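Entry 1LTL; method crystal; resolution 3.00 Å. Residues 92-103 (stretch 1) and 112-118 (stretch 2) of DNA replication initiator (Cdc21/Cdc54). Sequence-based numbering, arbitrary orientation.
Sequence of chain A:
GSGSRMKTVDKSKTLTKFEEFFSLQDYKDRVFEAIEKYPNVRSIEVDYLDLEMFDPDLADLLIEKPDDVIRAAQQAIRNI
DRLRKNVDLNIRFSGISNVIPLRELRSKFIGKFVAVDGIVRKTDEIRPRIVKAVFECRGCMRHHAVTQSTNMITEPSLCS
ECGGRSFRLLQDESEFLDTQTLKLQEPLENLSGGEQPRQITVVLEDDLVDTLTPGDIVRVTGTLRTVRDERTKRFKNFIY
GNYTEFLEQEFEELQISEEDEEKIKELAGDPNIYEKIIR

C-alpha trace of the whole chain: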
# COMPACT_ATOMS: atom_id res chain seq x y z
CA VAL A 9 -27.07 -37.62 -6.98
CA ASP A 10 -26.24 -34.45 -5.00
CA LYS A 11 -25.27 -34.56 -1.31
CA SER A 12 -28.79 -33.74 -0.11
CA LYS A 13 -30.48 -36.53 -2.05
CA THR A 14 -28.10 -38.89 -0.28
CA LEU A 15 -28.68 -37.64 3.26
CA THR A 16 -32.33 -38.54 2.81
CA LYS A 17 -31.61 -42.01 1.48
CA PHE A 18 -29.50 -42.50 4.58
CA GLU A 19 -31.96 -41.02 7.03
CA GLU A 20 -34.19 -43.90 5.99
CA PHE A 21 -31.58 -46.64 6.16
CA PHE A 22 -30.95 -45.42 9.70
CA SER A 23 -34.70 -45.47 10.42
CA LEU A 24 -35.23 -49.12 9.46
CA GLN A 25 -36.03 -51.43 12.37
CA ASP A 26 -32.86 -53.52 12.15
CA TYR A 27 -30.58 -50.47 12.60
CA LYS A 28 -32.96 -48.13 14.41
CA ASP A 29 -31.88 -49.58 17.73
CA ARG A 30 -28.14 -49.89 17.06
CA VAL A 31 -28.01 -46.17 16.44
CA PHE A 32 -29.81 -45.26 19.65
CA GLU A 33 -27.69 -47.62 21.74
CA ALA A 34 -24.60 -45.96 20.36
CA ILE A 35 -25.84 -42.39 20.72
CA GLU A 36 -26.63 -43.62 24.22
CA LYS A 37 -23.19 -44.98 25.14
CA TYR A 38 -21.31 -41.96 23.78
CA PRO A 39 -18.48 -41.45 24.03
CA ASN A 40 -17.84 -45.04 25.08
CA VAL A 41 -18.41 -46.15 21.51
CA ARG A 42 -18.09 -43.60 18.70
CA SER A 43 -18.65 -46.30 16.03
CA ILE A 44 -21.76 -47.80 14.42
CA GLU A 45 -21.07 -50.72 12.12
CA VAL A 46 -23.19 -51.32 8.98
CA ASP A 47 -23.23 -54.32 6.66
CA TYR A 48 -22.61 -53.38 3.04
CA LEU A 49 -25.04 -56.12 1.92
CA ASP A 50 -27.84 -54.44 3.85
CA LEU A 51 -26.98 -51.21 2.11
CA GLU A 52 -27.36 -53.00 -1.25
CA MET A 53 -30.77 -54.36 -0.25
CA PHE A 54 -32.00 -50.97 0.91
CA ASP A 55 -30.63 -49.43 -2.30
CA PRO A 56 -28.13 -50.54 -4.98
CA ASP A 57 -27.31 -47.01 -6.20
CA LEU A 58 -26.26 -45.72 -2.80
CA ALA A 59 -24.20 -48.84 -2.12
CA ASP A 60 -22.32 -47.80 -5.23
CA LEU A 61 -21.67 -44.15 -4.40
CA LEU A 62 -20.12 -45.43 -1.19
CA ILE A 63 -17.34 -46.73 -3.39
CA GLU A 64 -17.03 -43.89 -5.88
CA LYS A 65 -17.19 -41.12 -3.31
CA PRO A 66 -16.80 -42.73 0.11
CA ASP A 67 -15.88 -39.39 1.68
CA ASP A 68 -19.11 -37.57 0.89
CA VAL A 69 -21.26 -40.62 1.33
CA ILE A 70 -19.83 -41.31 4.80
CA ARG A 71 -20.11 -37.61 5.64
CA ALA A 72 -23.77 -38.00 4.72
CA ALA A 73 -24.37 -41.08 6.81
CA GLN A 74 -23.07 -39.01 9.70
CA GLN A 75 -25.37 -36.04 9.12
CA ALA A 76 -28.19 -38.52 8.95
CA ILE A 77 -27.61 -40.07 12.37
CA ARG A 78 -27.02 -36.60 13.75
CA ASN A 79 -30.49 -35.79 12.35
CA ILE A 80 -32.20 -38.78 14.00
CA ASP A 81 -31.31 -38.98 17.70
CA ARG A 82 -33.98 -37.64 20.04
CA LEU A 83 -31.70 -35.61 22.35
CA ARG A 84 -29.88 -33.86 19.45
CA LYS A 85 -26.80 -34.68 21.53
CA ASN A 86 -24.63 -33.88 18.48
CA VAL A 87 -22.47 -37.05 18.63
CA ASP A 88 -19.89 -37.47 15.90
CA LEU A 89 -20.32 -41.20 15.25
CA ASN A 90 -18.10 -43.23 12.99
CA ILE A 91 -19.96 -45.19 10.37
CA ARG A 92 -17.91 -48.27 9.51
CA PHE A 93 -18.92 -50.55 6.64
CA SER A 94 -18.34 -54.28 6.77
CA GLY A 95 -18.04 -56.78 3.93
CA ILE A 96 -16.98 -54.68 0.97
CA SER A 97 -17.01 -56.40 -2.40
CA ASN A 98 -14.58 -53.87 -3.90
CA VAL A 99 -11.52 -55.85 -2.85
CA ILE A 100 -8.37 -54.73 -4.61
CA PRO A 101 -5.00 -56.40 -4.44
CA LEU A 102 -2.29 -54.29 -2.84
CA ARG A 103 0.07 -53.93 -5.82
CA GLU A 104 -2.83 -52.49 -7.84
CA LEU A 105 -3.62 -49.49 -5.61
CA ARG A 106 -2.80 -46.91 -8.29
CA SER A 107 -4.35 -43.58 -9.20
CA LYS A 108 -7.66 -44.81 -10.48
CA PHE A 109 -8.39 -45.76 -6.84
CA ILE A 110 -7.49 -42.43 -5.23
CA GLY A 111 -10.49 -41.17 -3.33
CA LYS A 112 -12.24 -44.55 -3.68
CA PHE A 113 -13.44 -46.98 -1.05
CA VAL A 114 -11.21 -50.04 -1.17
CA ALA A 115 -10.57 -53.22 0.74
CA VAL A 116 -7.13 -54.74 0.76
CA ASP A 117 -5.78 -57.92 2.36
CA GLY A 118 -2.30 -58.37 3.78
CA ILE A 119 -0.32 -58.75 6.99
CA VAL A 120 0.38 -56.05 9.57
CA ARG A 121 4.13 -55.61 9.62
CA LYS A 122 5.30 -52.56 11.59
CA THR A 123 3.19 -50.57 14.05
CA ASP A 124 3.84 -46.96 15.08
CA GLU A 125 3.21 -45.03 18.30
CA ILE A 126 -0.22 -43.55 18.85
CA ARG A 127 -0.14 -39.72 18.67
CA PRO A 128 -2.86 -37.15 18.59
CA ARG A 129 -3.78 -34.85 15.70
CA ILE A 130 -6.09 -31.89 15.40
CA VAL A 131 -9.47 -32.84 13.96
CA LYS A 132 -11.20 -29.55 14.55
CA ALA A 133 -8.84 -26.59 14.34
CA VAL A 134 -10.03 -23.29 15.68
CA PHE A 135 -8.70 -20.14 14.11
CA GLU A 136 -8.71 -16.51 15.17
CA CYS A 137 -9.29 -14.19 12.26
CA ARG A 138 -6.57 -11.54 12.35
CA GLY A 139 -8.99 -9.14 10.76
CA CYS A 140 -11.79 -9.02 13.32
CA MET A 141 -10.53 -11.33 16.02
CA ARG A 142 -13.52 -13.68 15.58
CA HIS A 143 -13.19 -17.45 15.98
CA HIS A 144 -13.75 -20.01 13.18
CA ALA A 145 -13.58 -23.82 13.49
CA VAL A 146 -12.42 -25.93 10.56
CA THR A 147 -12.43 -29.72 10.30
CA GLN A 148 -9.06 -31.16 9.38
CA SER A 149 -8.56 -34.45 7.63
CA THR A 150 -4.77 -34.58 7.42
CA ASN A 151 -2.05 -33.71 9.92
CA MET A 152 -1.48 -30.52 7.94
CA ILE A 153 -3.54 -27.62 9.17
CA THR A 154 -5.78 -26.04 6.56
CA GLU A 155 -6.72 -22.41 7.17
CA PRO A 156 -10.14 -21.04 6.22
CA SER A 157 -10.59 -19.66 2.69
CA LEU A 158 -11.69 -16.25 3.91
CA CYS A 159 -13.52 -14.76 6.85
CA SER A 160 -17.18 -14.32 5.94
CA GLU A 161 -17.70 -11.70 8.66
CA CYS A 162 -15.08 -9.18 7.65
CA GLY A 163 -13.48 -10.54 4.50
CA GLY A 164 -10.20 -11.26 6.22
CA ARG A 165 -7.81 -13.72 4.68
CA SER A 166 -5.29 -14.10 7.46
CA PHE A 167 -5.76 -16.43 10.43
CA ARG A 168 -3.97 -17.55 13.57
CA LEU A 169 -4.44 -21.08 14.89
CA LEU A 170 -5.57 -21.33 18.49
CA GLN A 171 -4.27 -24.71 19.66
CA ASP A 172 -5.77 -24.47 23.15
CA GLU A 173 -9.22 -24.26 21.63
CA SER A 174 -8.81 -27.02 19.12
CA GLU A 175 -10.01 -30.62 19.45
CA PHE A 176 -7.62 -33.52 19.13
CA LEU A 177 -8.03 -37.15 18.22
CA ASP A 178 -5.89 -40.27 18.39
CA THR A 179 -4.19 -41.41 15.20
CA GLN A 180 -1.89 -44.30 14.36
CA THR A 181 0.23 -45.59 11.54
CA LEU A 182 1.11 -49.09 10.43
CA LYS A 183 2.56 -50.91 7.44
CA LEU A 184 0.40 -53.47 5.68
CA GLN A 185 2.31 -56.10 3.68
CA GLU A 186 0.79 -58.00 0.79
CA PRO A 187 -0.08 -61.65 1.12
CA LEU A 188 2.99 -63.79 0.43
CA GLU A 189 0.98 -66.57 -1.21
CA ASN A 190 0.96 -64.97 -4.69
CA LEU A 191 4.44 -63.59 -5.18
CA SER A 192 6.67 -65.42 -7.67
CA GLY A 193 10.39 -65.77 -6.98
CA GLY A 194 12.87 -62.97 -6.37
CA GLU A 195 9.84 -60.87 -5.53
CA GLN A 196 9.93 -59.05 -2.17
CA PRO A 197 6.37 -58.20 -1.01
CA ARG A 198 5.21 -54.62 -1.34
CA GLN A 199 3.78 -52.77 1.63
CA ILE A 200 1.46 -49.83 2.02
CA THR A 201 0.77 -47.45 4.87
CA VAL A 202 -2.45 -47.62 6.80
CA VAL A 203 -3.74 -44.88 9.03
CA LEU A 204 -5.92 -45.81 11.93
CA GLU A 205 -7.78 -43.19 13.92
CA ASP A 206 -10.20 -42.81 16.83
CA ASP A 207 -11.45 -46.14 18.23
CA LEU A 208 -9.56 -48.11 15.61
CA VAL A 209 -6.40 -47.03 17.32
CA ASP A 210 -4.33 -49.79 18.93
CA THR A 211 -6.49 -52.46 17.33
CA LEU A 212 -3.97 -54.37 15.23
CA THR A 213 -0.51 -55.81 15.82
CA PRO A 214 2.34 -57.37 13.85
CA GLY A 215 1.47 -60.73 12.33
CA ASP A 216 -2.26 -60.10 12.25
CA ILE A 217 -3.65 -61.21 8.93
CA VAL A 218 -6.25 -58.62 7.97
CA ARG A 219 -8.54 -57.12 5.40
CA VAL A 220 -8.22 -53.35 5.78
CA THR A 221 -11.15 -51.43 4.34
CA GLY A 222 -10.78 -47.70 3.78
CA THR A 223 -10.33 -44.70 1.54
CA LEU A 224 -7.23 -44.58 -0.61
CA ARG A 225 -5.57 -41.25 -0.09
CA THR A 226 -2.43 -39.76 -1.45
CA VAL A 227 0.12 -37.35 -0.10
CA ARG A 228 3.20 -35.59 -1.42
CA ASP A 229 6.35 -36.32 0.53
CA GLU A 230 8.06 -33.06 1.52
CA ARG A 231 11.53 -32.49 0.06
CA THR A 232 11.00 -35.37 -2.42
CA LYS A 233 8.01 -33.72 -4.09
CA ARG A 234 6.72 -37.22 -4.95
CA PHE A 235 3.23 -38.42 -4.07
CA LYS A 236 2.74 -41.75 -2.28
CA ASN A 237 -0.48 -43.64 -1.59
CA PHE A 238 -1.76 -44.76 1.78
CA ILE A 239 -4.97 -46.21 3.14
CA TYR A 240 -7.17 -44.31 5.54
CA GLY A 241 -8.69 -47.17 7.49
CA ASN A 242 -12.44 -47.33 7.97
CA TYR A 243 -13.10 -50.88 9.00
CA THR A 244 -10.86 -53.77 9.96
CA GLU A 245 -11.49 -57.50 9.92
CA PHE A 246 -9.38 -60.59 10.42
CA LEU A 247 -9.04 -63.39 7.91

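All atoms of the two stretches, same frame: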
# COMPACT_ATOMS: atom_id res chain seq x y z
N ARG A 92 -18.89 -47.37 10.10
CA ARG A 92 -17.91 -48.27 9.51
C ARG A 92 -18.58 -49.40 8.75
O ARG A 92 -19.32 -50.18 9.33
CB ARG A 92 -17.02 -48.86 10.60
CG ARG A 92 -16.37 -47.81 11.43
CD ARG A 92 -15.36 -48.39 12.38
NE ARG A 92 -14.92 -47.34 13.30
CZ ARG A 92 -14.04 -46.40 12.99
NH1 ARG A 92 -13.49 -46.39 11.79
NH2 ARG A 92 -13.74 -45.45 13.87
N PHE A 93 -18.31 -49.50 7.44
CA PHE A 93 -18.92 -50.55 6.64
C PHE A 93 -18.19 -51.87 6.66
O PHE A 93 -16.97 -51.91 6.58
CB PHE A 93 -19.05 -50.09 5.21
CG PHE A 93 -19.75 -48.81 5.10
CD1 PHE A 93 -19.17 -47.65 5.57
CD2 PHE A 93 -21.03 -48.76 4.58
CE1 PHE A 93 -19.86 -46.46 5.54
CE2 PHE A 93 -21.74 -47.56 4.54
CZ PHE A 93 -21.15 -46.41 5.02
N SER A 94 -18.94 -52.95 6.76
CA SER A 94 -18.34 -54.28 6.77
C SER A 94 -18.71 -55.09 5.53
O SER A 94 -19.79 -54.93 4.97
CB SER A 94 -18.75 -55.04 8.02
OG SER A 94 -18.09 -56.29 8.07
N GLY A 95 -17.80 -55.96 5.11
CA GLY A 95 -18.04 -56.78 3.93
C GLY A 95 -18.15 -55.94 2.67
O GLY A 95 -19.24 -55.69 2.14
N ILE A 96 -17.00 -55.49 2.18
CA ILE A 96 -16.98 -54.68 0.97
C ILE A 96 -16.50 -55.56 -0.17
O ILE A 96 -15.45 -56.19 -0.09
CB ILE A 96 -16.07 -53.44 1.15
CG1 ILE A 96 -16.73 -52.47 2.11
CG2 ILE A 96 -15.85 -52.73 -0.19
CD1 ILE A 96 -18.03 -51.90 1.59
N SER A 97 -17.31 -55.60 -1.22
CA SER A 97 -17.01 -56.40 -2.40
C SER A 97 -15.83 -55.86 -3.20
O SER A 97 -15.08 -56.63 -3.83
CB SER A 97 -18.25 -56.45 -3.30
OG SER A 97 -18.75 -55.14 -3.50
N ASN A 98 -15.66 -54.54 -3.17
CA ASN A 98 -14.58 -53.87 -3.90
C ASN A 98 -13.21 -54.19 -3.32
O ASN A 98 -12.51 -53.30 -2.84
CB ASN A 98 -14.80 -52.36 -3.88
CG ASN A 98 -13.93 -51.64 -4.87
OD1 ASN A 98 -13.80 -50.42 -4.82
ND2 ASN A 98 -13.33 -52.38 -5.78
N VAL A 99 -12.81 -55.45 -3.38
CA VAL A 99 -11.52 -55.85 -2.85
C VAL A 99 -10.42 -55.76 -3.92
O VAL A 99 -10.45 -56.46 -4.93
CB VAL A 99 -11.59 -57.28 -2.29
CG1 VAL A 99 -12.44 -58.15 -3.21
CG2 VAL A 99 -10.18 -57.86 -2.14
N ILE A 100 -9.45 -54.90 -3.67
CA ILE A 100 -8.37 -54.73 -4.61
C ILE A 100 -7.04 -55.23 -4.11
O ILE A 100 -6.67 -55.02 -2.97
CB ILE A 100 -8.20 -53.26 -4.98
CG1 ILE A 100 -9.33 -52.82 -5.90
CG2 ILE A 100 -6.88 -53.05 -5.67
CD1 ILE A 100 -10.64 -52.79 -5.24
N PRO A 101 -6.29 -55.93 -4.96
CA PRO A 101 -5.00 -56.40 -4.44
C PRO A 101 -4.06 -55.22 -4.20
O PRO A 101 -4.09 -54.23 -4.91
CB PRO A 101 -4.50 -57.34 -5.54
CG PRO A 101 -5.18 -56.81 -6.78
CD PRO A 101 -6.57 -56.50 -6.29
N LEU A 102 -3.21 -55.35 -3.19
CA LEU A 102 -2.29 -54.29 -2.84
C LEU A 102 -1.50 -53.66 -3.98
O LEU A 102 -1.55 -52.45 -4.16
CB LEU A 102 -1.32 -54.79 -1.78
CG LEU A 102 -0.56 -53.75 -0.99
CD1 LEU A 102 -0.24 -54.38 0.33
CD2 LEU A 102 0.70 -53.27 -1.69
N ARG A 103 -0.75 -54.46 -4.73
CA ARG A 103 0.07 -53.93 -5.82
C ARG A 103 -0.72 -53.12 -6.84
O ARG A 103 -0.13 -52.40 -7.62
CB ARG A 103 0.78 -55.07 -6.57
CG ARG A 103 1.22 -56.24 -5.70
CD ARG A 103 2.73 -56.27 -5.41
NE ARG A 103 3.53 -56.62 -6.59
CZ ARG A 103 4.83 -56.95 -6.56
NH1 ARG A 103 5.50 -56.98 -5.40
NH2 ARG A 103 5.46 -57.24 -7.69
N LYS A 112 -11.26 -43.46 -3.64
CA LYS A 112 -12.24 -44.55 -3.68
C LYS A 112 -12.23 -45.42 -2.44
O LYS A 112 -11.23 -45.52 -1.73
CB LYS A 112 -11.98 -45.45 -4.89
CG LYS A 112 -11.82 -44.74 -6.20
CD LYS A 112 -13.10 -44.09 -6.62
CE LYS A 112 -12.97 -43.49 -8.00
NZ LYS A 112 -14.20 -42.75 -8.33
N PHE A 113 -13.34 -46.11 -2.21
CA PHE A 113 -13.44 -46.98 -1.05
C PHE A 113 -12.89 -48.35 -1.41
O PHE A 113 -13.46 -49.04 -2.23
CB PHE A 113 -14.91 -47.09 -0.62
CG PHE A 113 -15.10 -47.29 0.85
CD1 PHE A 113 -14.56 -46.39 1.77
CD2 PHE A 113 -15.82 -48.38 1.32
CE1 PHE A 113 -14.74 -46.59 3.13
CE2 PHE A 113 -16.00 -48.58 2.69
CZ PHE A 113 -15.47 -47.69 3.59
N VAL A 114 -11.76 -48.74 -0.83
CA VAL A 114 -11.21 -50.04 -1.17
C VAL A 114 -11.12 -50.99 -0.00
O VAL A 114 -11.43 -50.64 1.13
CB VAL A 114 -9.82 -49.93 -1.80
CG1 VAL A 114 -9.87 -49.00 -2.98
CG2 VAL A 114 -8.82 -49.45 -0.78
N ALA A 115 -10.69 -52.21 -0.29
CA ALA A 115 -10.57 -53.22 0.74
C ALA A 115 -9.40 -54.04 0.26
O ALA A 115 -9.45 -54.62 -0.81
CB ALA A 115 -11.82 -54.05 0.80
N VAL A 116 -8.37 -54.08 1.08
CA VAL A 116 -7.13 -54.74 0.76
C VAL A 116 -6.72 -55.71 1.81
O VAL A 116 -6.80 -55.39 2.99
CB VAL A 116 -6.03 -53.70 0.70
CG1 VAL A 116 -4.70 -54.37 0.46
CG2 VAL A 116 -6.35 -52.66 -0.35
N ASP A 117 -6.24 -56.89 1.40
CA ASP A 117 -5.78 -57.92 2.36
C ASP A 117 -4.26 -57.90 2.46
O ASP A 117 -3.58 -57.50 1.52
CB ASP A 117 -6.23 -59.32 1.93
CG ASP A 117 -7.73 -59.44 1.83
OD1 ASP A 117 -8.43 -58.96 2.75
OD2 ASP A 117 -8.23 -60.04 0.85
N GLY A 118 -3.73 -58.34 3.59
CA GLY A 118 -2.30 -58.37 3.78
C GLY A 118 -1.95 -58.72 5.21
O GLY A 118 -2.80 -59.22 5.93

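The carbonyl oxygen of Ala115 meets two successive residues of the facing loop: it accepts the one clear backbone hydrogen bond between the two stretches and also receives a CA-H...O contact. Apolar side chains supply most of the remaining contact. Ile100 N donates to Ala115 O over 2.9 Å with a bent N-H...O angle of 140°, and Val99 CA lies 3.2 Å from the same Ala115 O. Asn98 O lies 3.3 Å from Ala115 N. Within stretch 1, Val99 N bonds to Ser97 O at 2.6 Å, a tight local turn that ends at Val99, the residue beside Ala115.

Ala115 points toward stretch 1, and its small methyl group sits where the backbones come close, with the CA atoms of Val99 and Ala115 4.6 Å apart. Ala115 CB packs 4.3 Å from Ile96 CB and 4.5 Å from Val99 CB.

Phe113 loses the most surface to the partner stretch, 89 of the 503 Å² buried in all. Its CB leaves sideways, but chi1 of -149° brings the ring nearer stretch 1, where Phe113 CE2 lies 4.0 Å from Ile96 CG1 and Phe113 CZ lies 4.2 Å from Phe93 CD1. The two rings meet obliquely, their centroids 5.9 Å apart and planes at 80°. These large, flat groups and the branched Ile96, both of whose chi angles are m, suit a buried apolar cluster.

Further along, Val116 contacts both Ile100 and Leu102: Val116 CG2 lies 3.5 Å from Ile100 O, while Val116 CG1 is 4.1 Å from Leu102 CB. Ile100 CD1 reaches Val114 CG1 at 4.5 Å, a looser contact. At the more exposed margin, Val99 CG2 approaches Asp117 OD2 at 4.2 Å, and no polar group of stretch 1 approaches the carboxylate.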